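Long-range contacts in putative acetyl/propionyl-CoA carboxylase, alpha subunit (PDB 2O1Q), which is of uncertain function but has a zinc-binding cupin fold and may be an acetylacetone dioxygenase: residues A[56-61]-A[121-126]; A[63-68]-A[96-101]. All blocks are in the same frame, centred on the assembly; numbering follows the deposited sequence.

Overall arrangement
From the N terminus the chain runs through the strands from 10-13 to 44-51 before it reaches 56-61, the first half of contact 1, on strand 55-62. It turns at once into 63-68, the start of strand 66-71 and the first half of contact 2. Contact 2 closes when the chain comes back at 96-101, leaving strand 92-96 for strand 101-102. Contact 1 closes last, at 121-126, so its loop contains all of contact 2. Each contact belongs to a different antiparallel sheet. The two meet where Val61 CG1 packs on Ala100 O, 3.5 Å away, and where Thr122 touches Val63; their centres are about 13 Å apart.

Contact 1 of 2, residues A[56-61]-A[121-126]; sequences SFAAHV and LTFVKP. With ZN (zinc ion), chain C.
His60 and Phe123 sit across from each other as a non-hydrogen-bonded antiparallel pair, their side chains side by side on the same face of the sheet. The bump is His60 CB, which presses on one face of the Phe123 ring, offset toward its rim and 3.7 Å from CD2. The hollow is the bend of the chain from Ala58 to His60, where the Phe123 ring lies with CD2 3.4 Å from Ala59 O and CE2 3.6 Å from Ala58 O. Ala58 CB adds a small knob against the same two ring carbons, and the ring also stacks with that of Phe26. Leu121 comes up on the imidazole: its CD1 lies over a face of the His60 ring, 4.2 Å from the centroid. This is a strand pair of the cupin barrel, and His60 points inward to the metal, with NE2 bound to zinc at 2.0 Å alongside His62 and His102. The rotation of the imidazole is fixed from its other nitrogen: ND1 donates to Ala58 O at 2.8 Å, nearly straight and in the ring plane. An alanine in place of Phe123 would probably open a gap beside His60 CB and Ala58 CB and leave the ring of Phe26 without its mate. Val61 and Thr122 point to the opposite face and exchange two backbone bonds, each 2.8 Å from N to O. Val61 CG2 also meets Val124 CG1, and Val124 CG2 reaches Ala59 CB at 3.9 Å. Val124 N donates to Ala59 O, and a water donates to Ala59 O and Val124 O.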
loop_
_atom_site.group_PDB
_atom_site.type_symbol
_atom_site.label_atom_id
_atom_site.label_comp_id
_atom_site.label_asym_id
_atom_site.label_seq_id
_atom_site.Cartn_x
_atom_site.Cartn_y
_atom_site.Cartn_z
ATOM N N SER A 56 -12.609 4.449 26.057
ATOM C CA SER A 56 -11.397 3.812 25.657
ATOM C C SER A 56 -11.613 2.686 24.686
ATOM O O SER A 56 -12.689 2.120 24.652
ATOM C CB SER A 56 -10.562 3.290 26.848
ATOM O OG SER A 56 -11.294 2.289 27.594
ATOM N N PHE A 57 -10.559 2.303 23.955
ATOM C CA PHE A 57 -10.556 1.100 23.152
ATOM C C PHE A 57 -9.799 -0.040 23.770
ATOM O O PHE A 57 -8.849 0.198 24.505
ATOM C CB PHE A 57 -9.900 1.403 21.852
ATOM C CG PHE A 57 -10.712 2.244 20.946
ATOM C CD1 PHE A 57 -11.719 1.710 20.171
ATOM C CD2 PHE A 57 -10.427 3.586 20.819
ATOM C CE1 PHE A 57 -12.439 2.522 19.245
ATOM C CE2 PHE A 57 -11.101 4.377 19.971
ATOM C CZ PHE A 57 -12.144 3.866 19.166
ATOM N N ALA A 58 -10.214 -1.266 23.482
ATOM C CA ALA A 58 -9.547 -2.427 24.019
ATOM C C ALA A 58 -8.148 -2.535 23.442
ATOM O O ALA A 58 -7.841 -2.039 22.327
ATOM C CB ALA A 58 -10.336 -3.684 23.717
ATOM N N ALA A 59 -7.293 -3.274 24.167
ATOM C CA ALA A 59 -5.881 -3.437 23.748
ATOM C C ALA A 59 -5.761 -4.032 22.372
ATOM O O ALA A 59 -6.461 -4.994 22.057
ATOM C CB ALA A 59 -5.126 -4.320 24.744
ATOM N N HIS A 60 -4.895 -3.466 21.561
ATOM C CA HIS A 60 -4.767 -3.876 20.194
ATOM C C HIS A 60 -3.439 -3.479 19.608
ATOM O O HIS A 60 -2.704 -2.621 20.161
ATOM C CB HIS A 60 -5.927 -3.347 19.340
ATOM C CG HIS A 60 -5.946 -1.871 19.199
ATOM N ND1 HIS A 60 -6.608 -1.049 20.075
ATOM C CD2 HIS A 60 -5.398 -1.067 18.259
ATOM C CE1 HIS A 60 -6.454 0.205 19.674
ATOM N NE2 HIS A 60 -5.709 0.219 18.592
ATOM N N VAL A 61 -3.117 -4.126 18.496
ATOM C CA VAL A 61 -1.894 -3.894 17.698
ATOM C C VAL A 61 -2.282 -3.577 16.255
ATOM O O VAL A 61 -3.167 -4.225 15.686
ATOM C CB VAL A 61 -0.957 -5.068 17.777
ATOM C CG1 VAL A 61 0.383 -4.739 17.078
ATOM C CG2 VAL A 61 -0.703 -5.421 19.243
ATOM N N LEU A 121 -6.705 -4.476 12.861
ATOM C CA LEU A 121 -6.227 -4.377 14.230
ATOM C C LEU A 121 -6.290 -5.777 14.833
ATOM O O LEU A 121 -7.336 -6.483 14.706
ATOM C CB LEU A 121 -7.072 -3.405 15.061
ATOM C CG LEU A 121 -7.232 -2.000 14.496
ATOM C CD1 LEU A 121 -8.033 -1.086 15.436
ATOM C CD2 LEU A 121 -5.875 -1.423 14.130
ATOM N N THR A 122 -5.218 -6.157 15.524
ATOM C CA THR A 122 -5.195 -7.377 16.326
ATOM C C THR A 122 -5.528 -6.990 17.776
ATOM O O THR A 122 -4.722 -6.376 18.460
ATOM C CB THR A 122 -3.871 -8.104 16.245
ATOM O OG1 THR A 122 -3.584 -8.358 14.864
ATOM C CG2 THR A 122 -3.925 -9.405 17.043
ATOM N N PHE A 123 -6.719 -7.372 18.222
ATOM C CA PHE A 123 -7.058 -7.186 19.610
ATOM C C PHE A 123 -6.432 -8.316 20.399
ATOM O O PHE A 123 -6.513 -9.480 19.972
ATOM C CB PHE A 123 -8.580 -7.078 19.841
ATOM C CG PHE A 123 -9.173 -5.777 19.335
ATOM C CD1 PHE A 123 -9.577 -5.682 17.996
ATOM C CD2 PHE A 123 -9.288 -4.689 20.133
ATOM C CE1 PHE A 123 -10.062 -4.477 17.473
ATOM C CE2 PHE A 123 -9.788 -3.470 19.632
ATOM C CZ PHE A 123 -10.176 -3.381 18.281
ATOM N N VAL A 124 -5.777 -7.942 21.510
ATOM C CA VAL A 124 -4.916 -8.848 22.269
ATOM C C VAL A 124 -5.309 -8.952 23.726
ATOM O O VAL A 124 -5.964 -8.089 24.285
ATOM C CB VAL A 124 -3.426 -8.455 22.148
ATOM C CG1 VAL A 124 -2.970 -8.602 20.682
ATOM C CG2 VAL A 124 -3.136 -7.060 22.713
ATOM N N LYS A 125 -4.935 -10.097 24.284
ATOM C CA LYS A 125 -5.009 -10.375 25.716
ATOM C C LYS A 125 -3.794 -9.747 26.362
ATOM O O LYS A 125 -2.846 -9.360 25.654
ATOM C CB LYS A 125 -4.989 -11.892 25.945
ATOM C CG LYS A 125 -6.217 -12.599 25.444
ATOM C CD LYS A 125 -6.150 -14.118 25.664
ATOM C CE LYS A 125 -6.842 -14.888 24.534
ATOM N NZ LYS A 125 -6.614 -16.358 24.617
ATOM N N PRO A 126 -3.814 -9.609 27.707
ATOM C CA PRO A 126 -2.648 -9.054 28.407
ATOM C C PRO A 126 -1.317 -9.692 28.022
ATOM O O PRO A 126 -0.326 -8.978 27.872
ATOM C CB PRO A 126 -2.983 -9.273 29.878
ATOM C CG PRO A 126 -4.478 -9.236 29.922
ATOM C CD PRO A 126 -4.927 -9.892 28.632
HETATM ZN ZN ZN C . -4.884 1.830 17.792
HETATM O O HOH W 1 -8.125 -6.616 23.547
#

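Contact 2 of 2, residues A[63-68]-A[96-101]; sequences VGPGEY and ESANAR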
loop_
_atom_site.group_PDB
_atom_site.type_symbol
_atom_site.label_atom_id
_atom_site.label_comp_id
_atom_site.label_asym_id
_atom_site.label_seq_id
_atom_site.Cartn_x
_atom_site.Cartn_y
_atom_site.Cartn_z
ATOM N N VAL A 63 -1.405 -3.762 12.539
ATOM C CA VAL A 63 -0.573 -4.612 11.654
ATOM C C VAL A 63 -0.028 -3.784 10.491
ATOM O O VAL A 63 0.899 -4.211 9.849
ATOM C CB VAL A 63 -1.271 -5.911 11.145
ATOM C CG1 VAL A 63 -1.904 -6.686 12.301
ATOM C CG2 VAL A 63 -2.206 -5.638 10.004
ATOM N N GLY A 64 -0.634 -2.621 10.202
ATOM C CA GLY A 64 -0.139 -1.702 9.214
ATOM C C GLY A 64 -0.271 -0.311 9.757
ATOM O O GLY A 64 -0.846 -0.059 10.834
ATOM N N PRO A 65 0.243 0.619 8.986
ATOM C CA PRO A 65 0.161 1.982 9.393
ATOM C C PRO A 65 -1.262 2.536 9.461
ATOM O O PRO A 65 -2.112 2.243 8.622
ATOM C CB PRO A 65 1.055 2.674 8.341
ATOM C CG PRO A 65 0.916 1.921 7.176
ATOM C CD PRO A 65 0.871 0.475 7.662
ATOM N N GLY A 66 -1.452 3.420 10.418
ATOM C CA GLY A 66 -2.685 4.159 10.569
ATOM C C GLY A 66 -2.373 5.602 10.815
ATOM O O GLY A 66 -1.324 5.925 11.344
ATOM N N GLU A 67 -3.284 6.485 10.407
ATOM C CA GLU A 67 -3.086 7.934 10.559
ATOM C C GLU A 67 -4.381 8.558 11.050
ATOM O O GLU A 67 -5.476 8.238 10.510
ATOM C CB GLU A 67 -2.745 8.547 9.209
ATOM C CG GLU A 67 -1.493 8.058 8.651
ATOM C CD GLU A 67 -1.119 8.769 7.354
ATOM O OE1 GLU A 67 -1.003 10.019 7.336
ATOM O OE2 GLU A 67 -0.796 8.053 6.387
ATOM N N TYR A 68 -4.315 9.422 12.041
ATOM C CA TYR A 68 -5.471 10.051 12.583
ATOM C C TYR A 68 -5.385 11.562 12.595
ATOM O O TYR A 68 -4.285 12.115 12.623
ATOM C CB TYR A 68 -5.800 9.548 13.988
ATOM C CG TYR A 68 -4.817 9.950 15.067
ATOM C CD1 TYR A 68 -4.867 11.223 15.614
ATOM C CD2 TYR A 68 -3.867 9.051 15.547
ATOM C CE1 TYR A 68 -3.942 11.601 16.580
ATOM C CE2 TYR A 68 -2.969 9.437 16.547
ATOM C CZ TYR A 68 -3.042 10.730 17.063
ATOM O OH TYR A 68 -2.096 11.117 18.006
ATOM N N GLU A 96 0.537 6.268 13.417
ATOM C CA GLU A 96 0.708 5.077 14.249
ATOM C C GLU A 96 1.242 3.989 13.327
ATOM O O GLU A 96 0.530 3.506 12.477
ATOM C CB GLU A 96 -0.599 4.756 14.981
ATOM C CG GLU A 96 -1.013 5.931 16.028
ATOM C CD GLU A 96 -0.017 6.194 17.232
ATOM O OE1 GLU A 96 0.409 5.107 17.739
ATOM O OE2 GLU A 96 0.436 7.371 17.726
ATOM N N SER A 97 2.539 3.673 13.451
ATOM C CA SER A 97 3.246 2.811 12.492
ATOM C C SER A 97 2.813 1.355 12.605
ATOM O O SER A 97 2.186 0.918 13.598
ATOM C CB SER A 97 4.729 2.934 12.722
ATOM O OG SER A 97 5.059 2.887 14.107
ATOM N N ALA A 98 3.071 0.644 11.532
ATOM C CA ALA A 98 2.930 -0.800 11.597
ATOM C C ALA A 98 3.613 -1.337 12.874
ATOM O O ALA A 98 4.762 -1.013 13.214
ATOM C CB ALA A 98 3.572 -1.446 10.378
ATOM N N ASN A 99 2.894 -2.225 13.540
ATOM C CA ASN A 99 3.295 -2.872 14.789
ATOM C C ASN A 99 3.001 -2.057 16.029
ATOM O O ASN A 99 3.307 -2.509 17.146
ATOM C CB ASN A 99 4.763 -3.359 14.806
ATOM C CG ASN A 99 5.035 -4.381 13.748
ATOM O OD1 ASN A 99 4.138 -4.847 13.054
ATOM N ND2 ASN A 99 6.276 -4.746 13.616
ATOM N N ALA A 100 2.493 -0.834 15.889
ATOM C CA ALA A 100 2.171 -0.049 17.083
ATOM C C ALA A 100 1.229 -0.789 18.027
ATOM O O ALA A 100 0.208 -1.310 17.593
ATOM C CB ALA A 100 1.533 1.345 16.712
ATOM N N ARG A 101 1.563 -0.792 19.323
ATOM C CA ARG A 101 0.741 -1.442 20.359
ATOM C C ARG A 101 0.001 -0.401 21.160
ATOM O O ARG A 101 0.610 0.501 21.758
ATOM C CB ARG A 101 1.601 -2.189 21.365
ATOM C CG ARG A 101 2.478 -3.250 20.766
HETATM O O HOH W 2 2.623 -6.095 10.463
HETATM O O HOH W 3 0.349 9.785 17.432
#
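Gly66 and Glu96 form a hydrogen-bonded antiparallel pair where two neighbouring strands of the cupin barrel, 66-71 and 92-96, meet at their ends. Gly66 N donates to Glu96 O at 2.9 Å, and Glu96 N returns a bond to Gly66 O at 2.8 Å. Past this pair the backbones stay close without further bonds: Pro65 CA brings its hydrogen toward Glu96 O, and Ala98 CB rests against Gly64 CA. On the other side of the pair, Glu96 CG touches the edge of the Tyr68 ring at CE2, 4.0 Å away. The glutamate chain bends at chi2 (-63°), which turns CD away from a straight run. Its carboxylate plane lies 20° from that of the ring. In the next shell, Arg78 forms a salt bridge with Glu96 OE2, and zinc-binding His102 is hydrogen-bonded to OE1 through NE2, making Glu96 a second-shell residue of the metal site. A type II turn from Ser97 to Ala100, closed by Ala100 N to Ser97 O, carries the chain away; Ser97 OG is hydrogen-bonded to Ile7 O of a neighbouring subunit. At the far end, one water donates to Val63 O at 2.6 Å and to Asn99 OD1 at 3.3 Å.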